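Local coordinates for protein putative phosphosugar isomerase (Clostridium difficile, PDB 3G68) that probably acts as a phosphosugar isomerase of the double-SIS-domain family, binding a sugar phosphate or a related carbohydrate derivative, at residues 2-5 with 6-10; 186-189 with 190-194. All coordinates share one frame; numbering follows the deposited sequence.

Contact 1 of 2, residues 2-5 with 6-10; sequences MTIQ and DYMLE
Thr3 and Asp6 hold each other in a capping box that opens helix 4-20. Asp6 N gives its hydrogen to Thr3 OG1 at 3.2 Å. Thr3 N returns a nearly straight bond (174° at the hydrogen) to Asp6 OD2, 3.0 Å away. The carboxylate oxygen takes that bond on its anti side, with the donor 33° out of the carboxylate plane. Thr3 can reach Asp6 N because its hydroxyl is tucked between its own backbone N and carbonyl carbon (chi1 60°). The side chain thus stands in for the carbonyl that a first-turn amide lacks. Regular helical bonding follows at once, with Tyr7 N on Thr3 O, Met8 N on Ile4 O and Leu9 N on Gln5 O.

Ahead of the cap, selenomethionine Met2 folds back against Tyr7, its chain bent at chi2 and chi3 and crossing the phenol at about a right angle. Met2 CB comes to 3.3 Å from Tyr7 CZ, and the selenium makes an oblique Met-aromatic contact, 5.2 Å from Met2 SE to the ring centroid. On another flank, Ile4 and selenomethionine Met8 run side by side in the same direction, Ile4 CG2 lying 4.0 Å from Met8 SE.

Farther out, Tyr7 OH is hydrogen-bonded to Lys139 N, which probably helps to fix the hydroxyl end of the ring. Glu10, whose carboxylate pairs with Lys145 and Arg14, brings OE2 to the edge of the same ring, in its plane, and to 3.6 Å from Met2 CE.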
HETATM    1  N   MSE B   2      31.352 -29.095 -26.752  1.00 30.22           N
HETATM    2  CA  MSE B   2      29.882 -29.037 -26.742  1.00 28.02           C
HETATM    3  C   MSE B   2      29.246 -30.380 -27.100  1.00 23.98           C
HETATM    4  O   MSE B   2      29.617 -31.015 -28.085  1.00 24.59           O
HETATM    5  CB  MSE B   2      29.386 -27.997 -27.733  1.00 29.70           C
HETATM    6  CG  MSE B   2      29.846 -26.591 -27.427  1.00 36.67           C
HETATM    7 SE   MSE B   2      28.698 -25.626 -26.209  0.75 54.26          SE
HETATM    8  CE  MSE B   2      27.303 -24.871 -27.445  1.00 40.97           C
ATOM      9  N   THR B   3      28.296 -30.795 -26.277  1.00 17.56           N
ATOM     10  CA  THR B   3      27.557 -32.028 -26.493  1.00 15.37           C
ATOM     11  C   THR B   3      26.230 -31.738 -27.207  1.00 13.29           C
ATOM     12  O   THR B   3      25.804 -30.574 -27.366  1.00 12.89           O
ATOM     13  CB  THR B   3      27.238 -32.659 -25.154  1.00 14.70           C
ATOM     14  OG1 THR B   3      26.447 -31.755 -24.391  1.00 14.30           O
ATOM     15  CG2 THR B   3      28.532 -32.963 -24.376  1.00 12.75           C
ATOM     16  N   ILE B   4      25.560 -32.811 -27.625  1.00 11.83           N
ATOM     17  CA  ILE B   4      24.242 -32.721 -28.203  1.00  9.02           C
ATOM     18  C   ILE B   4      23.324 -31.944 -27.235  1.00  7.68           C
ATOM     19  O   ILE B   4      22.597 -31.052 -27.657  1.00  6.78           O
ATOM     20  CB  ILE B   4      23.673 -34.150 -28.466  1.00  9.22           C
ATOM     21  CG1 ILE B   4      24.397 -34.823 -29.655  1.00 10.41           C
ATOM     22  CG2 ILE B   4      22.184 -34.111 -28.756  1.00 10.14           C
ATOM     23  CD1 ILE B   4      24.098 -36.383 -29.742  1.00  8.58           C
ATOM     24  N   GLN B   5      23.409 -32.252 -25.937  1.00  9.70           N
ATOM     25  CA  GLN B   5      22.544 -31.595 -24.939  1.00  9.74           C
ATOM     26  C   GLN B   5      22.802 -30.079 -24.884  1.00 11.72           C
ATOM     27  O   GLN B   5      21.845 -29.303 -24.761  1.00 12.57           O
ATOM     28  CB  GLN B   5      22.715 -32.186 -23.549  1.00  8.72           C
ATOM     29  CG  GLN B   5      22.358 -33.680 -23.357  1.00 12.18           C
ATOM     30  CD  GLN B   5      23.525 -34.666 -23.563  1.00  9.64           C
ATOM     31  OE1 GLN B   5      24.276 -34.597 -24.531  1.00 12.64           O
ATOM     32  NE2 GLN B   5      23.677 -35.574 -22.622  1.00 11.88           N
ATOM     33  N   ASP B   6      24.079 -29.681 -24.971  1.00 10.31           N
ATOM     34  CA  ASP B   6      24.458 -28.266 -24.993  1.00 13.13           C
ATOM     35  C   ASP B   6      23.794 -27.559 -26.171  1.00 13.14           C
ATOM     36  O   ASP B   6      23.201 -26.492 -25.986  1.00 11.31           O
ATOM     37  CB  ASP B   6      25.978 -28.059 -25.061  1.00 13.65           C
ATOM     38  CG  ASP B   6      26.702 -28.536 -23.804  1.00 13.95           C
ATOM     39  OD1 ASP B   6      26.178 -28.412 -22.685  1.00 14.18           O
ATOM     40  OD2 ASP B   6      27.815 -29.053 -23.937  1.00 20.87           O
ATOM     41  N   TYR B   7      23.896 -28.165 -27.356  1.00 12.08           N
ATOM     42  CA  TYR B   7      23.307 -27.603 -28.552  1.00 11.26           C
ATOM     43  C   TYR B   7      21.796 -27.589 -28.487  1.00 10.96           C
ATOM     44  O   TYR B   7      21.210 -26.612 -28.958  1.00 14.02           O
ATOM     45  CB  TYR B   7      23.809 -28.288 -29.821  1.00 11.60           C
ATOM     46  CG  TYR B   7      25.276 -28.063 -30.107  1.00 11.91           C
ATOM     47  CD1 TYR B   7      25.803 -26.767 -30.182  1.00 11.72           C
ATOM     48  CD2 TYR B   7      26.132 -29.135 -30.400  1.00 14.20           C
ATOM     49  CE1 TYR B   7      27.146 -26.551 -30.479  1.00 13.97           C
ATOM     50  CE2 TYR B   7      27.485 -28.918 -30.713  1.00 11.23           C
ATOM     51  CZ  TYR B   7      27.977 -27.631 -30.733  1.00 16.67           C
ATOM     52  OH  TYR B   7      29.283 -27.404 -31.043  1.00 14.13           O
HETATM   53  N   MSE B   8      21.167 -28.641 -27.932  1.00 11.27           N
HETATM   54  CA  MSE B   8      19.685 -28.639 -27.737  1.00 11.51           C
HETATM   55  C   MSE B   8      19.267 -27.479 -26.809  1.00 12.07           C
HETATM   56  O   MSE B   8      18.421 -26.672 -27.161  1.00 11.83           O
HETATM   57  CB  MSE B   8      19.179 -29.964 -27.168  1.00 11.69           C
HETATM   58  CG  MSE B   8      19.232 -31.087 -28.157  1.00  7.05           C
HETATM   59 SE   MSE B   8      18.756 -32.749 -27.310  0.75 14.22          SE
HETATM   60  CE  MSE B   8      16.724 -32.211 -27.166  1.00  8.51           C
ATOM     61  N   LEU B   9      19.916 -27.377 -25.653  1.00 12.46           N
ATOM     62  CA  LEU B   9      19.616 -26.317 -24.684  1.00 13.05           C
ATOM     63  C   LEU B   9      19.829 -24.880 -25.225  1.00 14.35           C
ATOM     64  O   LEU B   9      19.109 -23.961 -24.792  1.00 12.86           O
ATOM     65  CB  LEU B   9      20.368 -26.555 -23.368  1.00 12.76           C
ATOM     66  CG  LEU B   9      19.892 -27.799 -22.613  1.00 14.81           C
ATOM     67  CD1 LEU B   9      20.760 -28.061 -21.385  1.00 10.04           C
ATOM     68  CD2 LEU B   9      18.446 -27.705 -22.194  1.00 10.22           C
ATOM     69  N   GLU B  10      20.760 -24.705 -26.179  1.00 12.58           N
ATOM     70  CA  GLU B  10      21.008 -23.407 -26.854  1.00 12.97           C
ATOM     71  C   GLU B  10      19.893 -23.019 -27.844  1.00 12.22           C
ATOM     72  O   GLU B  10      19.749 -21.845 -28.230  1.00 13.02           O
ATOM     73  CB  GLU B  10      22.295 -23.539 -27.695  1.00 12.21           C
ATOM     74  CG  GLU B  10      22.881 -22.257 -28.167  1.00 20.01           C
ATOM     75  CD  GLU B  10      24.070 -22.432 -29.092  1.00 13.82           C
ATOM     76  OE1 GLU B  10      24.537 -21.391 -29.585  1.00 17.99           O
ATOM     77  OE2 GLU B  10      24.543 -23.551 -29.349  1.00 12.03           O
TER

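Contact 2 of 2, residues 186-189 with 190-194; sequences RFEA and VYKLS. With EDO (1,2-ethanediol), chain E.
Glu188 and Lys192, one helical turn apart, cross at a slant, a carboxylate oxygen of the first resting on a methylene of the second. Glu188 bends at chi2 (79°), which swings its carboxylate back alongside the lysine, and OE2 comes to 3.6 Å from Lys192 CE, with Glu188 CG close by. The opposite charges lie near each other without pairing, Glu188 OE2 to Lys192 NZ being 4.4 Å, beyond a salt bridge.

Lys192 NZ instead grips a 1,2-ethanediol, probably from the crystallisation liquor, by both hydroxyls: 2.8 Å from NZ to O1 and 3.1 Å to O2. Thr3 and Asp6 of the second subunit also bond to this diol, so it bridges two chains. Arg186 reaches the same subunit through a salt bridge to Glu137 of that chain.

The main-chain bonds are those of the opening turns of helix 187-200, a helix between the two SIS-type parallel sheets in the sequence: Val190 N to Arg186 O, Tyr191 N to Phe187 O, Lys192 N to Glu188 O and Leu193 N to Ala189 O. The Val190 CG2 methyl lies 3.3 Å from the same Arg186 O that its own N meets.

Among apolar groups, Phe187 meets Tyr148 edge to face, and Tyr191 packs on Leu9 and Leu320 of neighbouring helices.

Val190 O accepts twice from Ser194: from its N at 2.8 Å and from its OG at 2.7 Å, the hydroxyl approaching from above the carbonyl plane.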
ATOM      1  N   ARG B 186       8.166 -23.719 -24.476  1.00  9.88           N
ATOM      2  CA  ARG B 186       7.906 -25.025 -23.839  1.00 10.41           C
ATOM      3  C   ARG B 186       9.060 -26.002 -23.992  1.00 10.31           C
ATOM      4  O   ARG B 186       9.064 -27.071 -23.367  1.00  8.70           O
ATOM      5  CB  ARG B 186       6.647 -25.654 -24.440  1.00 11.90           C
ATOM      6  CG  ARG B 186       5.431 -24.791 -24.169  1.00 11.15           C
ATOM      7  CD  ARG B 186       4.201 -25.512 -24.589  1.00 20.34           C
ATOM      8  NE  ARG B 186       3.010 -24.783 -24.220  1.00 22.19           N
ATOM      9  CZ  ARG B 186       1.777 -25.247 -24.360  1.00 27.01           C
ATOM     10  NH1 ARG B 186       1.558 -26.453 -24.864  1.00 27.54           N
ATOM     11  NH2 ARG B 186       0.750 -24.495 -23.978  1.00 29.86           N
ATOM     12  N   PHE B 187      10.036 -25.653 -24.824  1.00  9.91           N
ATOM     13  CA  PHE B 187      11.158 -26.541 -25.137  1.00  9.30           C
ATOM     14  C   PHE B 187      11.868 -27.026 -23.879  1.00 10.19           C
ATOM     15  O   PHE B 187      12.050 -28.225 -23.698  1.00  8.48           O
ATOM     16  CB  PHE B 187      12.090 -25.817 -26.113  1.00  9.08           C
ATOM     17  CG  PHE B 187      13.223 -26.648 -26.654  1.00 10.89           C
ATOM     18  CD1 PHE B 187      14.338 -26.943 -25.869  1.00  9.09           C
ATOM     19  CD2 PHE B 187      13.226 -27.047 -28.015  1.00 11.10           C
ATOM     20  CE1 PHE B 187      15.411 -27.675 -26.399  1.00  9.33           C
ATOM     21  CE2 PHE B 187      14.276 -27.782 -28.543  1.00 11.64           C
ATOM     22  CZ  PHE B 187      15.373 -28.096 -27.759  1.00 12.90           C
ATOM     23  N   GLU B 188      12.263 -26.096 -23.009  1.00  9.67           N
ATOM     24  CA  GLU B 188      12.963 -26.422 -21.751  1.00 11.11           C
ATOM     25  C   GLU B 188      12.149 -27.339 -20.869  1.00  8.11           C
ATOM     26  O   GLU B 188      12.688 -28.310 -20.338  1.00  9.10           O
ATOM     27  CB  GLU B 188      13.254 -25.122 -20.977  1.00 13.33           C
ATOM     28  CG  GLU B 188      13.939 -25.286 -19.626  1.00 19.49           C
ATOM     29  CD  GLU B 188      15.428 -25.516 -19.729  1.00 27.81           C
ATOM     30  OE1 GLU B 188      15.994 -25.373 -20.841  1.00 34.03           O
ATOM     31  OE2 GLU B 188      16.030 -25.818 -18.679  1.00 34.56           O
ATOM     32  N   ALA B 189      10.863 -27.017 -20.678  1.00  7.23           N
ATOM     33  CA  ALA B 189       9.979 -27.862 -19.850  1.00  7.33           C
ATOM     34  C   ALA B 189       9.894 -29.302 -20.409  1.00  6.81           C
ATOM     35  O   ALA B 189       9.965 -30.296 -19.642  1.00  6.35           O
ATOM     36  CB  ALA B 189       8.585 -27.240 -19.734  1.00  7.52           C
ATOM     37  N   VAL B 190       9.766 -29.410 -21.737  1.00  8.02           N
ATOM     38  CA  VAL B 190       9.737 -30.732 -22.397  1.00  7.47           C
ATOM     39  C   VAL B 190      11.072 -31.493 -22.198  1.00  7.20           C
ATOM     40  O   VAL B 190      11.087 -32.697 -21.932  1.00  7.71           O
ATOM     41  CB  VAL B 190       9.312 -30.600 -23.895  1.00  6.84           C
ATOM     42  CG1 VAL B 190       9.535 -31.942 -24.663  1.00  6.93           C
ATOM     43  CG2 VAL B 190       7.859 -30.110 -23.981  1.00  6.15           C
ATOM     44  N   TYR B 191      12.194 -30.783 -22.318  1.00  6.95           N
ATOM     45  CA  TYR B 191      13.525 -31.349 -22.096  1.00  7.44           C
ATOM     46  C   TYR B 191      13.644 -31.949 -20.676  1.00  8.74           C
ATOM     47  O   TYR B 191      14.091 -33.099 -20.487  1.00  7.11           O
ATOM     48  CB  TYR B 191      14.573 -30.260 -22.338  1.00  6.74           C
ATOM     49  CG  TYR B 191      16.003 -30.713 -22.288  1.00  6.89           C
ATOM     50  CD1 TYR B 191      16.640 -30.910 -21.087  1.00  8.24           C
ATOM     51  CD2 TYR B 191      16.738 -30.893 -23.465  1.00  8.22           C
ATOM     52  CE1 TYR B 191      17.954 -31.310 -21.042  1.00  7.75           C
ATOM     53  CE2 TYR B 191      18.053 -31.299 -23.430  1.00  8.81           C
ATOM     54  CZ  TYR B 191      18.642 -31.519 -22.212  1.00  6.48           C
ATOM     55  OH  TYR B 191      19.933 -31.937 -22.101  1.00 15.09           O
ATOM     56  N   LYS B 192      13.224 -31.180 -19.671  1.00  8.12           N
ATOM     57  CA  LYS B 192      13.257 -31.633 -18.286  1.00  9.14           C
ATOM     58  C   LYS B 192      12.429 -32.901 -18.075  1.00  8.50           C
ATOM     59  O   LYS B 192      12.898 -33.838 -17.453  1.00  7.55           O
ATOM     60  CB  LYS B 192      12.743 -30.538 -17.373  1.00  9.63           C
ATOM     61  CG  LYS B 192      13.704 -29.358 -17.209  1.00 10.85           C
ATOM     62  CD  LYS B 192      12.949 -28.241 -16.444  1.00 13.10           C
ATOM     63  CE  LYS B 192      13.808 -27.055 -16.116  1.00 20.24           C
ATOM     64  NZ  LYS B 192      12.997 -25.990 -15.436  1.00 16.51           N
ATOM     65  N   LEU B 193      11.210 -32.933 -18.604  1.00  7.32           N
ATOM     66  CA  LEU B 193      10.372 -34.137 -18.459  1.00  8.72           C
ATOM     67  C   LEU B 193      10.982 -35.318 -19.238  1.00  8.57           C
ATOM     68  O   LEU B 193      10.984 -36.455 -18.762  1.00  7.15           O
ATOM     69  CB  LEU B 193       8.969 -33.854 -18.915  1.00  8.39           C
ATOM     70  CG  LEU B 193       8.157 -32.898 -18.034  1.00 13.10           C
ATOM     71  CD1 LEU B 193       6.954 -32.410 -18.813  1.00 11.82           C
ATOM     72  CD2 LEU B 193       7.765 -33.636 -16.743  1.00  8.42           C
ATOM     73  N   SER B 194      11.524 -35.028 -20.415  1.00  9.26           N
ATOM     74  CA  SER B 194      12.232 -36.059 -21.198  1.00  8.70           C
ATOM     75  C   SER B 194      13.365 -36.722 -20.410  1.00  8.63           C
ATOM     76  O   SER B 194      13.486 -37.950 -20.394  1.00  6.42           O
ATOM     77  CB  SER B 194      12.755 -35.470 -22.493  1.00  9.25           C
ATOM     78  OG  SER B 194      11.691 -34.995 -23.301  1.00  8.35           O
TER
HETATM   79  C1  EDO E 353      15.248 -23.355 -14.701  1.00 43.88           C
HETATM   80  O1  EDO E 353      14.408 -24.125 -13.828  1.00 50.00           O
HETATM   81  C2  EDO E 353      14.340 -22.456 -15.520  1.00 40.15           C
HETATM   82  O2  EDO E 353      13.606 -23.174 -16.519  1.00 32.28           O

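Contacts 1 and 2 are opening turns of two helices, 4-20 and 187-200, far apart in sequence but packed together, their centres about 13 Å apart. Tyr191 of contact 2 rests against Gln5 and Leu9 of contact 1, with Gln5 CB 3.1 Å from Tyr191 OH. Leu9 CD2 also lies 3.6 Å from Glu188 OE1, while Met8 O approaches Phe187 CE1 at 3.3 Å. Helix 316-324 packs against both, touching Gln5 and Met8 as well as Phe187, Val190 and Tyr191. A second relation runs between subunits, beside the ethanediol: counterparts of contact 1 residues lie against contact 2, Met2 and Asp6 of the second subunit packing on Arg186 and Glu188, and its Thr3 on Lys192.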